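PDB 4CZX: Pab-dependent poly(a)-specific ribonuclease subunit PAN2 from Neurospora crassa, which is the N-terminal WD40 domain of the probable catalytic subunit of the PAN deadenylation complex, which shortens mRNA poly(A) tails. Local coordinates for residues A[10-18]-A[50-59]; A[262-270]-A[280-290]. One frame throughout, in Å; residues are numbered along the deposited sequence. Where two conformers were deposited one is given.

Contact 1: residues A[10-18]-A[50-59]; sequences TQLGCVAYP and FAGSFIGREL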
ATOM      1  N   THR A  10      17.902  22.113  37.226  1.00 45.24           N
ATOM      2  CA  THR A  10      16.771  21.203  37.326  1.00 49.45           C
ATOM      3  C   THR A  10      16.440  20.621  35.954  1.00 45.12           C
ATOM      4  O   THR A  10      16.890  21.138  34.926  1.00 37.75           O
ATOM      5  CB  THR A  10      15.532  21.907  37.926  1.00 55.08           C
ATOM      6  OG1 THR A  10      14.554  20.927  38.299  1.00 61.14           O
ATOM      7  CG2 THR A  10      14.925  22.887  36.933  1.00 49.88           C
ATOM      8  N   GLN A  11      15.689  19.521  35.941  1.00 43.25           N
ATOM      9  CA  GLN A  11      15.252  18.923  34.688  1.00 41.34           C
ATOM     10  C   GLN A  11      14.095  19.725  34.117  1.00 41.51           C
ATOM     11  O   GLN A  11      13.053  19.865  34.755  1.00 48.66           O
ATOM     12  CB  GLN A  11      14.842  17.462  34.882  1.00 40.87           C
ATOM     13  CG  GLN A  11      14.404  16.796  33.597  1.00 43.13           C
ATOM     14  CD  GLN A  11      14.149  15.309  33.764  1.00 44.31           C
ATOM     15  OE1 GLN A  11      13.145  14.783  33.286  1.00 47.18           O
ATOM     16  NE2 GLN A  11      15.065  14.624  34.437  1.00 38.78           N
ATOM     17  N   LEU A  12      14.286  20.244  32.910  1.00 36.37           N
ATOM     18  CA  LEU A  12      13.349  21.189  32.319  1.00 41.39           C
ATOM     19  C   LEU A  12      12.381  20.525  31.341  1.00 44.01           C
ATOM     20  O   LEU A  12      11.261  21.005  31.135  1.00 41.17           O
ATOM     21  CB  LEU A  12      14.120  22.308  31.615  1.00 41.52           C
ATOM     22  CG  LEU A  12      14.993  23.152  32.548  1.00 43.88           C
ATOM     23  CD1 LEU A  12      15.921  24.040  31.746  1.00 41.95           C
ATOM     24  CD2 LEU A  12      14.119  23.981  33.482  1.00 38.84           C
ATOM     25  N   GLY A  13      12.816  19.423  30.742  1.00 43.62           N
ATOM     26  CA  GLY A  13      11.997  18.724  29.772  1.00 35.89           C
ATOM     27  C   GLY A  13      12.566  17.366  29.426  1.00 39.06           C
ATOM     28  O   GLY A  13      13.726  17.074  29.693  1.00 36.29           O
ATOM     29  N   CYS A  14      11.735  16.534  28.815  1.00 35.94           N
ATOM     30  CA  CYS A  14      12.145  15.194  28.427  0.70 34.06           C
ATOM     31  C   CYS A  14      11.268  14.696  27.292  1.00 37.06           C
ATOM     32  O   CYS A  14      10.089  15.045  27.212  1.00 36.92           O
ATOM     33  CB  CYS A  14      12.068  14.238  29.621  0.70 35.84           C
ATOM     34  SG  CYS A  14      12.405  12.506  29.216  0.70 47.12           S
ATOM     35  N   VAL A  15      11.846  13.885  26.418  1.00 33.82           N
ATOM     36  CA  VAL A  15      11.072  13.276  25.357  1.00 33.89           C
ATOM     37  C   VAL A  15      11.664  11.910  25.037  1.00 34.41           C
ATOM     38  O   VAL A  15      12.869  11.697  25.158  1.00 32.05           O
ATOM     39  CB  VAL A  15      11.017  14.171  24.083  1.00 32.29           C
ATOM     40  CG1 VAL A  15      12.376  14.236  23.398  1.00 29.36           C
ATOM     41  CG2 VAL A  15       9.945  13.650  23.104  1.00 37.23           C
ATOM     42  N   ALA A  16      10.802  10.969  24.675  1.00 31.07           N
ATOM     43  CA  ALA A  16      11.253   9.687  24.174  1.00 28.33           C
ATOM     44  C   ALA A  16      11.355   9.779  22.661  1.00 28.24           C
ATOM     45  O   ALA A  16      10.366  10.063  21.983  1.00 31.82           O
ATOM     46  CB  ALA A  16      10.293   8.575  24.600  1.00 32.89           C
ATOM     47  N   TYR A  17      12.548   9.569  22.117  1.00 28.60           N
ATOM     48  CA  TYR A  17      12.708   9.657  20.666  1.00 26.82           C
ATOM     49  C   TYR A  17      13.885   8.799  20.215  1.00 27.01           C
ATOM     50  O   TYR A  17      15.031   9.091  20.557  1.00 28.97           O
ATOM     51  CB  TYR A  17      12.890  11.130  20.203  1.00 26.66           C
ATOM     52  CG  TYR A  17      12.654  11.270  18.712  1.00 25.97           C
ATOM     53  CD1 TYR A  17      11.364  11.329  18.202  1.00 28.60           C
ATOM     54  CD2 TYR A  17      13.715  11.275  17.815  1.00 24.51           C
ATOM     55  CE1 TYR A  17      11.133  11.423  16.843  1.00 27.20           C
ATOM     56  CE2 TYR A  17      13.500  11.370  16.466  1.00 27.37           C
ATOM     57  CZ  TYR A  17      12.202  11.442  15.984  1.00 25.90           C
ATOM     58  OH  TYR A  17      11.976  11.521  14.638  1.00 29.08           O
ATOM     59  N   PRO A  18      13.611   7.715  19.461  1.00 28.07           N
ATOM     60  CA  PRO A  18      12.288   7.261  19.006  1.00 32.11           C
ATOM     61  C   PRO A  18      11.485   6.582  20.117  1.00 32.26           C
ATOM     62  O   PRO A  18      12.040   5.769  20.850  1.00 33.50           O
ATOM     63  CB  PRO A  18      12.631   6.267  17.887  1.00 28.80           C
ATOM     64  CG  PRO A  18      13.960   5.672  18.327  1.00 26.23           C
ATOM     65  CD  PRO A  18      14.694   6.836  18.976  1.00 25.92           C
ATOM     66  N   PHE A  50      15.770   8.941  10.905  1.00 22.74           N
ATOM     67  CA  PHE A  50      14.743   9.956  11.181  1.00 21.44           C
ATOM     68  C   PHE A  50      15.361  11.128  11.946  1.00 25.20           C
ATOM     69  O   PHE A  50      16.182  10.930  12.850  1.00 23.48           O
ATOM     70  CB  PHE A  50      13.573   9.373  11.983  1.00 21.46           C
ATOM     71  CG  PHE A  50      12.249   9.507  11.291  1.00 22.89           C
ATOM     72  CD1 PHE A  50      11.545  10.708  11.335  1.00 24.64           C
ATOM     73  CD2 PHE A  50      11.708   8.442  10.603  1.00 28.05           C
ATOM     74  CE1 PHE A  50      10.319  10.828  10.687  1.00 29.15           C
ATOM     75  CE2 PHE A  50      10.484   8.553   9.954  1.00 34.76           C
ATOM     76  CZ  PHE A  50       9.785   9.744   9.998  1.00 31.19           C
ATOM     77  N   ALA A  51      14.975  12.341  11.557  1.00 23.12           N
ATOM     78  CA  ALA A  51      15.329  13.554  12.282  1.00 23.24           C
ATOM     79  C   ALA A  51      14.083  14.092  12.954  1.00 27.27           C
ATOM     80  O   ALA A  51      13.042  14.264  12.294  1.00 26.92           O
ATOM     81  CB  ALA A  51      15.911  14.603  11.337  1.00 20.35           C
ATOM     82  N   GLY A  52      14.162  14.328  14.258  1.00 25.48           N
ATOM     83  CA  GLY A  52      13.082  15.000  14.965  1.00 24.66           C
ATOM     84  C   GLY A  52      13.571  16.298  15.593  1.00 27.47           C
ATOM     85  O   GLY A  52      14.660  16.330  16.155  1.00 25.78           O
ATOM     86  N   SER A  53      12.774  17.364  15.489  1.00 25.49           N
ATOM     87  CA  SER A  53      13.105  18.642  16.119  1.00 25.48           C
ATOM     88  C   SER A  53      12.101  18.968  17.221  1.00 32.81           C
ATOM     89  O   SER A  53      10.908  18.644  17.112  1.00 29.04           O
ATOM     90  CB  SER A  53      13.142  19.773  15.088  1.00 26.93           C
ATOM     91  OG  SER A  53      11.846  20.080  14.602  1.00 25.82           O
ATOM     92  N   PHE A  54      12.597  19.612  18.276  1.00 25.70           N
ATOM     93  CA  PHE A  54      11.811  19.912  19.475  1.00 25.78           C
ATOM     94  C   PHE A  54      12.094  21.324  20.001  1.00 31.68           C
ATOM     95  O   PHE A  54      13.253  21.755  20.046  1.00 30.63           O
ATOM     96  CB  PHE A  54      12.101  18.863  20.548  1.00 28.18           C
ATOM     97  CG  PHE A  54      11.808  17.454  20.098  1.00 29.20           C
ATOM     98  CD1 PHE A  54      12.780  16.697  19.460  1.00 28.78           C
ATOM     99  CD2 PHE A  54      10.551  16.900  20.289  1.00 37.13           C
ATOM    100  CE1 PHE A  54      12.510  15.406  19.031  1.00 31.19           C
ATOM    101  CE2 PHE A  54      10.268  15.604  19.860  1.00 31.27           C
ATOM    102  CZ  PHE A  54      11.253  14.860  19.232  1.00 36.98           C
ATOM    103  N   ILE A  55      11.034  22.036  20.402  1.00 29.63           N
ATOM    104  CA  ILE A  55      11.130  23.457  20.758  1.00 29.88           C
ATOM    105  C   ILE A  55      11.238  23.712  22.244  1.00 32.03           C
ATOM    106  O   ILE A  55      10.444  23.196  23.033  1.00 37.94           O
ATOM    107  CB  ILE A  55       9.888  24.264  20.279  1.00 35.75           C
ATOM    108  CG1 ILE A  55       9.577  23.994  18.809  1.00 38.51           C
ATOM    109  CG2 ILE A  55      10.072  25.758  20.544  1.00 41.05           C
ATOM    110  CD1 ILE A  55       8.160  24.395  18.421  1.00 44.46           C
ATOM    111  N   GLY A  56      12.211  24.534  22.620  1.00 33.13           N
ATOM    112  CA  GLY A  56      12.270  25.059  23.969  1.00 42.32           C
ATOM    113  C   GLY A  56      12.680  24.030  24.993  1.00 42.24           C
ATOM    114  O   GLY A  56      12.958  22.879  24.660  1.00 38.03           O
ATOM    115  N   ARG A  57      12.713  24.450  26.251  1.00 44.86           N
ATOM    116  CA  ARG A  57      13.179  23.598  27.330  1.00 47.96           C
ATOM    117  C   ARG A  57      12.225  22.440  27.602  1.00 47.75           C
ATOM    118  O   ARG A  57      12.623  21.431  28.175  1.00 45.20           O
ATOM    119  CB  ARG A  57      13.382  24.421  28.604  1.00 55.44           C
ATOM    120  CG  ARG A  57      12.124  25.076  29.145  1.00 53.07           C
ATOM    121  CD  ARG A  57      12.420  25.772  30.471  1.00 61.79           C
ATOM    122  NE  ARG A  57      11.244  26.432  31.032  1.00 68.03           N
ATOM    123  CZ  ARG A  57      10.297  25.815  31.735  1.00 73.23           C
ATOM    124  NH1 ARG A  57      10.377  24.506  31.962  1.00 77.03           N
ATOM    125  NH2 ARG A  57       9.266  26.508  32.207  1.00 75.08           N
ATOM    126  N   GLU A  58      10.971  22.576  27.186  1.00 45.71           N
ATOM    127  CA  GLU A  58       9.991  21.524  27.431  1.00 48.84           C
ATOM    128  C   GLU A  58       9.938  20.518  26.277  1.00 42.82           C
ATOM    129  O   GLU A  58       9.180  19.546  26.321  1.00 42.20           O
ATOM    130  CB  GLU A  58       8.615  22.140  27.678  1.00 54.41           C
ATOM    131  CG  GLU A  58       8.647  23.286  28.682  1.00 60.69           C
ATOM    132  CD  GLU A  58       7.264  23.780  29.048  1.00 69.58           C
ATOM    133  OE1 GLU A  58       6.280  23.114  28.659  1.00 72.81           O
ATOM    134  OE2 GLU A  58       7.158  24.832  29.724  1.00 72.61           O
ATOM    135  N   LEU A  59      10.754  20.763  25.255  1.00 37.22           N
ATOM    136  CA  LEU A  59      10.888  19.853  24.115  1.00 35.16           C
ATOM    137  C   LEU A  59       9.550  19.552  23.427  1.00 38.98           C
ATOM    138  O   LEU A  59       9.207  18.398  23.167  1.00 36.68           O
ATOM    139  CB  LEU A  59      11.564  18.555  24.560  1.00 33.69           C
ATOM    140  CG  LEU A  59      12.995  18.742  25.075  1.00 35.17           C
ATOM    141  CD1 LEU A  59      13.591  17.427  25.605  1.00 32.86           C
ATOM    142  CD2 LEU A  59      13.874  19.319  23.982  1.00 36.88           C
TER
HETATM  143  O   HOH W   1       8.902  17.883  28.427  1.00 41.55           O
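Tyr17 and Phe54 meet edge-to-face in the tightly packed half of this contact between two blades of a WD40 propeller. The CZ corner of Phe54 reaches the Tyr17 face, 3.7 Å from Tyr17 CD1, and the ring planes stand 73° apart. The Tyr17 ring gets there because its CG lies anti to the backbone N (chi1 -163°), and its OH carries on to the next aromatic, 3.4 Å from Phe50 CD1. Gly52 lets the phenol lie against bare backbone; a CB there would collide with Tyr17 CZ. Val15 comes at Phe54 from the opposite direction and sets CG1 almost centrally over one face of its ring, 4.3 Å from the centroid, a CH-pi contact. Leu59 CD1 packs against Val15 CG1 and the backbone of Gly13 and Cys14.

Toward the turn at Gly56-Leu59 the contact is wetter, though Gly13, with no room for a CB, still packs closely and offers a CA-H to Arg57 O. Leu12 crosses the aliphatic part of Arg57 at about a right angle, Leu12 CB to Arg57 CB 3.8 Å. The solvent side lies at Glu58, where a water bridges Cys14 N and Glu58 O, 2.7 Å from the latter.

Strand 10-16 is an edge strand paired with strand 310-315, where Leu12 and Gly13 form a classic beta bulge opposite Val313. Strand 50-55 belongs to the following blade, whose strand 41-45 sends Ile44 against both Tyr17 and Phe54.

Contact 2: residues A[262-270]-A[280-290]; sequences VNQAGQIHV and QVCYTQPQGVV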
ATOM      1  N   VAL A 262      30.858  15.109  31.064  1.00 28.09           N
ATOM      2  CA  VAL A 262      29.738  14.257  31.414  1.00 27.85           C
ATOM      3  C   VAL A 262      30.154  12.787  31.432  1.00 31.16           C
ATOM      4  O   VAL A 262      30.837  12.325  30.520  1.00 34.79           O
ATOM      5  CB  VAL A 262      28.564  14.430  30.409  1.00 38.64           C
ATOM      6  CG1 VAL A 262      27.328  13.700  30.903  1.00 34.32           C
ATOM      7  CG2 VAL A 262      28.261  15.914  30.186  1.00 42.33           C
ATOM      8  N   ASN A 263      29.735  12.059  32.461  1.00 32.24           N
ATOM      9  CA  ASN A 263      29.969  10.616  32.494  1.00 32.17           C
ATOM     10  C   ASN A 263      28.692   9.863  32.132  1.00 37.17           C
ATOM     11  O   ASN A 263      27.622  10.462  31.997  1.00 33.26           O
ATOM     12  CB  ASN A 263      30.530  10.194  33.868  1.00 33.04           C
ATOM     13  CG  ASN A 263      29.476   9.672  34.837  1.00 34.73           C
ATOM     14  OD1 ASN A 263      28.338  10.132  34.875  1.00 41.26           O
ATOM     15  ND2 ASN A 263      29.879   8.703  35.656  1.00 37.03           N
ATOM     16  N   GLN A 264      28.794   8.549  31.973  1.00 30.75           N
ATOM     17  CA  GLN A 264      27.670   7.780  31.453  1.00 32.26           C
ATOM     18  C   GLN A 264      26.499   7.673  32.433  1.00 31.74           C
ATOM     19  O   GLN A 264      25.388   7.321  32.036  1.00 36.45           O
ATOM     20  CB  GLN A 264      28.155   6.385  31.043  1.00 33.85           C
ATOM     21  CG  GLN A 264      29.032   6.436  29.790  1.00 35.89           C
ATOM     22  CD  GLN A 264      29.330   5.059  29.223  1.00 45.64           C
ATOM     23  OE1 GLN A 264      29.748   4.158  29.944  1.00 40.96           O
ATOM     24  NE2 GLN A 264      29.117   4.896  27.923  1.00 46.70           N
ATOM     25  N   ALA A 265      26.742   7.988  33.702  1.00 30.98           N
ATOM     26  CA  ALA A 265      25.671   8.001  34.696  1.00 37.41           C
ATOM     27  C   ALA A 265      24.987   9.368  34.784  1.00 38.62           C
ATOM     28  O   ALA A 265      24.110   9.587  35.622  1.00 37.44           O
ATOM     29  CB  ALA A 265      26.211   7.593  36.056  1.00 37.40           C
ATOM     30  N   GLY A 266      25.399  10.292  33.928  1.00 35.52           N
ATOM     31  CA  GLY A 266      24.792  11.615  33.907  1.00 36.48           C
ATOM     32  C   GLY A 266      25.369  12.592  34.921  1.00 41.46           C
ATOM     33  O   GLY A 266      24.791  13.656  35.163  1.00 39.66           O
ATOM     34  N   GLN A 267      26.500  12.234  35.523  1.00 37.27           N
ATOM     35  CA  GLN A 267      27.216  13.168  36.382  1.00 41.65           C
ATOM     36  C   GLN A 267      27.964  14.173  35.521  1.00 41.46           C
ATOM     37  O   GLN A 267      28.642  13.799  34.566  1.00 39.26           O
ATOM     38  CB  GLN A 267      28.188  12.441  37.309  1.00 41.07           C
ATOM     39  CG  GLN A 267      29.020  13.390  38.156  1.00 47.29           C
ATOM     40  CD  GLN A 267      29.913  12.674  39.148  1.00 53.69           C
ATOM     41  OE1 GLN A 267      30.777  13.292  39.773  1.00 55.95           O
ATOM     42  NE2 GLN A 267      29.707  11.365  39.303  1.00 47.81           N
ATOM     43  N   ILE A 268      27.833  15.450  35.863  1.00 40.35           N
ATOM     44  CA  ILE A 268      28.408  16.525  35.065  1.00 36.61           C
ATOM     45  C   ILE A 268      29.327  17.420  35.899  1.00 41.13           C
ATOM     46  O   ILE A 268      28.975  17.815  37.013  1.00 41.82           O
ATOM     47  CB  ILE A 268      27.305  17.394  34.432  1.00 38.18           C
ATOM     48  CG1 ILE A 268      26.449  16.559  33.475  1.00 39.06           C
ATOM     49  CG2 ILE A 268      27.901  18.585  33.703  1.00 36.98           C
ATOM     50  CD1 ILE A 268      25.309  17.335  32.869  1.00 36.90           C
ATOM     51  N   HIS A 269      30.511  17.712  35.367  1.00 37.41           N
ATOM     52  CA  HIS A 269      31.397  18.709  35.962  1.00 38.19           C
ATOM     53  C   HIS A 269      31.528  19.895  35.023  1.00 43.34           C
ATOM     54  O   HIS A 269      31.760  19.717  33.827  1.00 37.93           O
ATOM     55  CB  HIS A 269      32.788  18.143  36.246  1.00 42.96           C
ATOM     56  CG  HIS A 269      32.814  17.082  37.303  1.00 46.58           C
ATOM     57  ND1 HIS A 269      33.986  16.654  37.890  1.00 46.37           N
ATOM     58  CD2 HIS A 269      31.822  16.361  37.874  1.00 47.44           C
ATOM     59  CE1 HIS A 269      33.713  15.718  38.781  1.00 50.16           C
ATOM     60  NE2 HIS A 269      32.407  15.518  38.788  1.00 47.26           N
ATOM     61  N   VAL A 270      31.378  21.099  35.568  1.00 40.07           N
ATOM     62  CA  VAL A 270      31.648  22.313  34.811  1.00 38.24           C
ATOM     63  C   VAL A 270      32.986  22.808  35.323  1.00 38.04           C
ATOM     64  O   VAL A 270      33.091  23.247  36.469  1.00 41.28           O
ATOM     65  CB  VAL A 270      30.547  23.371  34.982  1.00 42.13           C
ATOM     66  CG1 VAL A 270      30.866  24.603  34.153  1.00 39.06           C
ATOM     67  CG2 VAL A 270      29.201  22.801  34.563  1.00 46.23           C
ATOM     68  N   GLN A 280      32.174  23.047  39.286  1.00 58.26           N
ATOM     69  CA  GLN A 280      30.834  22.828  39.810  1.00 51.95           C
ATOM     70  C   GLN A 280      30.364  21.436  39.433  1.00 50.63           C
ATOM     71  O   GLN A 280      30.477  21.028  38.278  1.00 44.11           O
ATOM     72  CB  GLN A 280      29.845  23.871  39.277  1.00 55.48           C
ATOM     73  CG  GLN A 280      30.042  25.272  39.831  1.00 69.69           C
ATOM     74  CD  GLN A 280      28.738  26.050  39.921  1.00 81.18           C
ATOM     75  OE1 GLN A 280      28.196  26.506  38.910  1.00 84.09           O
ATOM     76  NE2 GLN A 280      28.223  26.199  41.139  1.00 85.37           N
ATOM     77  N   VAL A 281      29.834  20.714  40.411  1.00 53.47           N
ATOM     78  CA  VAL A 281      29.344  19.365  40.178  1.00 54.59           C
ATOM     79  C   VAL A 281      27.821  19.329  40.241  1.00 55.99           C
ATOM     80  O   VAL A 281      27.209  19.925  41.129  1.00 58.44           O
ATOM     81  CB  VAL A 281      29.927  18.371  41.208  1.00 55.23           C
ATOM     82  CG1 VAL A 281      29.441  16.956  40.928  1.00 51.34           C
ATOM     83  CG2 VAL A 281      31.448  18.430  41.197  1.00 55.24           C
ATOM     84  N   CYS A 282      27.210  18.634  39.290  1.00 48.48           N
ATOM     85  CA  CYS A 282      25.784  18.378  39.370  1.00 49.29           C
ATOM     86  C   CYS A 282      25.457  16.990  38.835  1.00 51.16           C
ATOM     87  O   CYS A 282      26.283  16.322  38.205  1.00 43.11           O
ATOM     88  CB  CYS A 282      24.993  19.450  38.614  1.00 46.70           C
ATOM     89  SG  CYS A 282      25.420  19.590  36.882  1.00 55.05           S
ATOM     90  N   TYR A 283      24.242  16.552  39.114  1.00 57.54           N
ATOM     91  CA  TYR A 283      23.813  15.235  38.704  1.00 58.90           C
ATOM     92  C   TYR A 283      22.520  15.353  37.920  1.00 55.69           C
ATOM     93  O   TYR A 283      21.730  16.278  38.133  1.00 56.55           O
ATOM     94  CB  TYR A 283      23.637  14.323  39.918  1.00 61.38           C
ATOM     95  CG  TYR A 283      24.898  14.141  40.735  1.00 63.66           C
ATOM     96  CD1 TYR A 283      25.854  13.201  40.371  1.00 65.42           C
ATOM     97  CD2 TYR A 283      25.130  14.903  41.872  1.00 67.52           C
ATOM     98  CE1 TYR A 283      27.007  13.027  41.116  1.00 70.26           C
ATOM     99  CE2 TYR A 283      26.278  14.738  42.621  1.00 70.85           C
ATOM    100  CZ  TYR A 283      27.214  13.799  42.239  1.00 73.56           C
ATOM    101  OH  TYR A 283      28.360  13.631  42.984  1.00 81.40           O
ATOM    102  N   THR A 284      22.335  14.434  36.985  1.00 43.01           N
ATOM    103  CA  THR A 284      21.083  14.317  36.259  1.00 39.67           C
ATOM    104  C   THR A 284      20.536  12.931  36.571  1.00 45.30           C
ATOM    105  O   THR A 284      21.219  12.132  37.211  1.00 47.18           O
ATOM    106  CB  THR A 284      21.271  14.518  34.750  1.00 36.36           C
ATOM    107  OG1 THR A 284      22.224  13.573  34.257  1.00 37.78           O
ATOM    108  CG2 THR A 284      21.790  15.931  34.463  1.00 39.71           C
ATOM    109  N   GLN A 285      19.310  12.637  36.154  1.00 46.55           N
ATOM    110  CA  GLN A 285      18.728  11.342  36.505  1.00 54.75           C
ATOM    111  C   GLN A 285      18.352  10.553  35.276  1.00 46.17           C
ATOM    112  O   GLN A 285      17.174  10.268  35.069  1.00 54.98           O
ATOM    113  CB  GLN A 285      17.490  11.522  37.385  1.00 65.29           C
ATOM    114  CG  GLN A 285      17.558  12.707  38.331  1.00 74.17           C
ATOM    115  CD  GLN A 285      18.679  12.586  39.342  1.00 80.96           C
ATOM    116  OE1 GLN A 285      19.139  11.485  39.649  1.00 84.01           O
ATOM    117  NE2 GLN A 285      19.128  13.722  39.863  1.00 81.16           N
ATOM    118  N   PRO A 286      19.341  10.203  34.442  1.00 42.48           N
ATOM    119  CA  PRO A 286      18.959   9.472  33.230  1.00 42.95           C
ATOM    120  C   PRO A 286      18.425   8.087  33.577  1.00 39.37           C
ATOM    121  O   PRO A 286      18.906   7.465  34.522  1.00 41.72           O
ATOM    122  CB  PRO A 286      20.269   9.389  32.440  1.00 43.27           C
ATOM    123  CG  PRO A 286      21.343   9.460  33.473  1.00 40.89           C
ATOM    124  CD  PRO A 286      20.803  10.283  34.614  1.00 39.50           C
ATOM    125  N   GLN A 287      17.418   7.626  32.848  1.00 42.16           N
ATOM    126  CA  GLN A 287      16.894   6.289  33.065  1.00 43.42           C
ATOM    127  C   GLN A 287      17.954   5.267  32.671  1.00 42.58           C
ATOM    128  O   GLN A 287      18.186   4.295  33.382  1.00 43.62           O
ATOM    129  CB  GLN A 287      15.603   6.063  32.270  1.00 45.02           C
ATOM    130  CG  GLN A 287      15.000   4.680  32.474  1.00 52.54           C
ATOM    131  CD  GLN A 287      13.743   4.441  31.655  1.00 55.23           C
ATOM    132  OE1 GLN A 287      13.374   5.246  30.792  1.00 49.15           O
ATOM    133  NE2 GLN A 287      13.077   3.323  31.921  1.00 54.59           N
ATOM    134  N   GLY A 288      18.611   5.502  31.543  1.00 38.44           N
ATOM    135  CA  GLY A 288      19.629   4.585  31.066  1.00 42.62           C
ATOM    136  C   GLY A 288      21.024   5.170  31.085  1.00 39.07           C
ATOM    137  O   GLY A 288      21.292   6.145  31.786  1.00 41.88           O
ATOM    138  N   VAL A 289      21.913   4.554  30.312  1.00 38.78           N
ATOM    139  CA  VAL A 289      23.281   5.023  30.153  1.00 35.53           C
ATOM    140  C   VAL A 289      23.298   6.220  29.200  1.00 35.83           C
ATOM    141  O   VAL A 289      22.693   6.161  28.134  1.00 31.39           O
ATOM    142  CB  VAL A 289      24.183   3.916  29.596  1.00 38.24           C
ATOM    143  CG1 VAL A 289      25.577   4.441  29.333  1.00 40.69           C
ATOM    144  CG2 VAL A 289      24.213   2.719  30.552  1.00 49.51           C
ATOM    145  N   VAL A 290      23.972   7.300  29.580  1.00 34.43           N
ATOM    146  CA  VAL A 290      24.038   8.474  28.712  1.00 34.00           C
ATOM    147  C   VAL A 290      24.867   8.138  27.475  1.00 35.97           C
ATOM    148  O   VAL A 290      25.955   7.568  27.591  1.00 33.89           O
ATOM    149  CB  VAL A 290      24.641   9.705  29.436  1.00 34.04           C
ATOM    150  CG1 VAL A 290      24.713  10.891  28.489  1.00 27.16           C
ATOM    151  CG2 VAL A 290      23.812  10.054  30.655  1.00 33.51           C
TER
HETATM  152  O   HOH W   2      28.382   7.709  26.358  1.00 34.94           O
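Ile268 and Cys282 exchange two nearly straight backbone bonds, Ile268 N to Cys282 O being 2.9 Å, and Val270 pairs reciprocally with Gln280 in the same antiparallel hairpin of a propeller blade. Where the hairpin opens toward strand 290-295 of the next blade, Gly266 O takes two donors from one residue: Thr284 OG1 at 2.7 Å and, from above the carbonyl plane, Thr284 N at 3.2 Å. Farther along, Val290 N points straight at Gln264 O, 2.8 Å away, and a water receives a weak bond from Gln264 NE2 while donating to Val290 O. Gly266 N to Asn263 O closes the type I turn Asn263-Gly266, and Asn263 OD1 accepts from Gln267 N at 2.9 Å and weakly from Ala265 N. His269 gives NE2-H to Gln267 OE1 (2.9 Å), nearly in its ring plane, and Val281 CG2 covers one ring face. Gln267 runs extended alongside Tyr283, Gln267 CD 3.5 Å from Tyr283 CE1. An alanine in place of Gln267 is likely to leave His269 NE2 without this acceptor and Tyr283 without its flanking chain. Backbone bonds thus pair the strands, while the Thr284 hydroxyl and Asn263 carboxamide hold the main chain where regular pairing ends, and the bond from NE2 limits rotation of the His269 ring.

From the N terminus, the chain first passes strand 2-3, which joins the edge of the sheet containing contact 2, and then enters strand 10-16. Contact 1 closes the loop from there to 50-59, bringing the strand that completes the last blade against the blade that runs from strand 32-35 to strand 60-66. The chain then runs through the intervening blades before contact 2 closes a much shorter loop, a hairpin whose second arm leads on into strand 290-295. The two contacts are in series, neither nested nor crossed. Strands 290-295 and 10-16 are opposite edges of one four-stranded sheet, so that blade links the contacts, whose centres lie about 17 Å apart.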